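Local atomic coordinates of 5'-methylthioadenosine nucleosidase (Arabidopsis thaliana, PDB entry 2QSU), a protein that belongs to the phosphorylase superfamily of nucleosidases and related enzymes, built on a mixed beta-sheet with helices around it. Residues A[134-139]-A[175-180]. Residues are numbered along the deposited sequence; the frame is centred on the assembly and turned at random.
Sequences SDVVFH and LSTGDS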
loop_
_atom_site.group_PDB
_atom_site.type_symbol
_atom_site.label_atom_id
_atom_site.label_comp_id
_atom_site.label_asym_id
_atom_site.label_seq_id
_atom_site.Cartn_x
_atom_site.Cartn_y
_atom_site.Cartn_z
ATOM N N SER A 134 19.399 7.423 -3.561
ATOM C CA SER A 134 19.429 7.954 -4.912
ATOM C C SER A 134 18.122 7.689 -5.658
ATOM O O SER A 134 17.534 8.592 -6.227
ATOM C CB SER A 134 20.546 7.249 -5.665
ATOM O OG SER A 134 20.295 5.848 -5.612
ATOM N N ASP A 135 17.678 6.424 -5.666
ATOM C CA ASP A 135 16.386 6.040 -6.256
ATOM C C ASP A 135 15.824 4.769 -5.586
ATOM O O ASP A 135 16.499 4.173 -4.747
ATOM C CB ASP A 135 16.498 5.913 -7.797
ATOM C CG ASP A 135 17.473 4.858 -8.241
ATOM O OD1 ASP A 135 17.975 4.101 -7.393
ATOM O OD2 ASP A 135 17.740 4.774 -9.455
ATOM N N VAL A 136 14.569 4.410 -5.876
ATOM C CA VAL A 136 13.918 3.291 -5.191
ATOM C C VAL A 136 13.158 2.393 -6.140
ATOM O O VAL A 136 12.506 2.892 -7.055
ATOM C CB VAL A 136 12.852 3.697 -4.174
ATOM C CG1 VAL A 136 12.704 2.571 -3.181
ATOM C CG2 VAL A 136 13.207 4.943 -3.443
ATOM N N VAL A 137 13.146 1.102 -5.809
ATOM C CA VAL A 137 12.374 0.073 -6.500
ATOM C C VAL A 137 11.599 -0.801 -5.505
ATOM O O VAL A 137 11.751 -0.650 -4.277
ATOM C CB VAL A 137 13.294 -0.801 -7.410
ATOM C CG1 VAL A 137 13.778 0.018 -8.579
ATOM C CG2 VAL A 137 14.472 -1.331 -6.629
ATOM N N PHE A 138 10.678 -1.612 -6.025
ATOM C CA PHE A 138 10.069 -2.714 -5.268
ATOM C C PHE A 138 10.743 -4.008 -5.685
ATOM O O PHE A 138 11.034 -4.161 -6.899
ATOM C CB PHE A 138 8.573 -2.876 -5.629
ATOM C CG PHE A 138 7.696 -1.790 -5.119
ATOM C CD1 PHE A 138 7.158 -1.872 -3.847
ATOM C CD2 PHE A 138 7.389 -0.705 -5.906
ATOM C CE1 PHE A 138 6.299 -0.841 -3.347
ATOM C CE2 PHE A 138 6.528 0.325 -5.428
ATOM C CZ PHE A 138 5.980 0.228 -4.129
ATOM N N HIS A 139 10.905 -4.961 -4.752
ATOM C CA HIS A 139 11.362 -6.331 -5.127
ATOM C C HIS A 139 10.273 -7.420 -5.090
ATOM O O HIS A 139 10.564 -8.576 -5.399
ATOM C CB HIS A 139 12.625 -6.800 -4.356
ATOM C CG HIS A 139 12.539 -6.615 -2.861
ATOM N ND1 HIS A 139 12.003 -7.565 -2.013
ATOM C CD2 HIS A 139 12.962 -5.606 -2.063
ATOM C CE1 HIS A 139 12.053 -7.124 -0.762
ATOM N NE2 HIS A 139 12.641 -5.943 -0.765
ATOM N N LEU A 175 17.584 1.962 -3.109
ATOM C CA LEU A 175 16.800 1.276 -2.103
ATOM C C LEU A 175 15.783 0.324 -2.757
ATOM O O LEU A 175 15.171 0.652 -3.773
ATOM C CB LEU A 175 16.112 2.313 -1.199
ATOM C CG LEU A 175 15.059 1.759 -0.241
ATOM C CD1 LEU A 175 15.639 1.033 0.897
ATOM C CD2 LEU A 175 14.237 2.884 0.228
ATOM N N SER A 176 15.651 -0.882 -2.202
ATOM C CA SER A 176 14.714 -1.861 -2.706
ATOM C C SER A 176 13.717 -2.266 -1.621
ATOM O O SER A 176 14.117 -2.650 -0.510
ATOM C CB SER A 176 15.436 -3.086 -3.270
ATOM O OG SER A 176 14.510 -3.868 -3.976
ATOM N N THR A 177 12.425 -2.126 -1.941
ATOM C CA THR A 177 11.325 -2.267 -0.977
ATOM C C THR A 177 10.465 -3.509 -1.220
ATOM O O THR A 177 10.203 -3.905 -2.396
ATOM C CB THR A 177 10.425 -0.990 -1.001
ATOM O OG1 THR A 177 11.247 0.153 -0.737
ATOM C CG2 THR A 177 9.275 -1.063 0.007
ATOM N N GLY A 178 10.025 -4.101 -0.095
ATOM C CA GLY A 178 9.077 -5.218 -0.057
ATOM C C GLY A 178 8.427 -5.284 1.325
ATOM O O GLY A 178 8.952 -4.723 2.297
ATOM N N ASP A 179 7.302 -5.985 1.438
ATOM C CA ASP A 179 6.567 -6.072 2.722
ATOM C C ASP A 179 7.038 -7.239 3.606
ATOM O O ASP A 179 6.473 -7.465 4.671
ATOM C CB ASP A 179 5.079 -6.253 2.463
ATOM C CG ASP A 179 4.381 -4.964 2.128
ATOM O OD1 ASP A 179 4.066 -4.166 3.070
ATOM O OD2 ASP A 179 4.108 -4.763 0.916
ATOM N N SER A 180 8.024 -8.006 3.118
ATOM C CA SER A 180 8.665 -9.035 3.898
ATOM C C SER A 180 9.952 -8.547 4.509
ATOM O O SER A 180 10.792 -7.945 3.840
ATOM C CB SER A 180 8.966 -10.288 3.060
ATOM O OG SER A 180 7.777 -10.998 2.819
HETATM O O HOH W 1 11.895 -5.990 2.444
#
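V136, V137 and F138 pair in register with L175, S176 and T177 as neighbouring parallel strands of the mixed beta-sheet of this phosphorylase-superfamily subunit. Within these segments the first bond is L175 N to D135 O (3.0 Å) and the last H139 N to T177 O (2.7 Å), just past the regular pairing; between them V137 uses both its N-H and its C=O, bonding L175 and T177. Beta-branched valines and T177 suit such extended backbone. V136, F138, L175 and T177 lie on one face, and A204 of helix 203-212 packs on V136 and F138. Here CG1 of V136, anti to its amide nitrogen (chi1 -157°), leans across the strands to touch L175 CD2 at 3.8 Å, a contact between buried methyl groups. T177 OG1 lies as close to this methyl, but the hydroxyl is satisfied elsewhere, by D200 OD1 and the backbone N of A204, so threonine can serve inside the core. On the other face S176, a small residue beside I191, meets V137 CG2 through OG at 3.7 Å. H139 closes the strand ends. Its chi1 of 49° sets CG between the backbone N and carbonyl carbon, bringing the imidazole back over the neighbouring strand, with T177 O 3.2 Å above one face, toward the rim. S176 OG approaches the ring edge, 3.0 Å from H139 CD2. G178 has no side chain, and the ring can therefore come close to its backbone, H139 CE1 lying 3.6 Å from G178 CA. Farther along, S180 OG bonds R142 N of the second subunit, linking this end to the dimer interface. A water joins the two segments, accepting a weak bond from H139 NE2, with its oxygen 2.6 Å from S180 O.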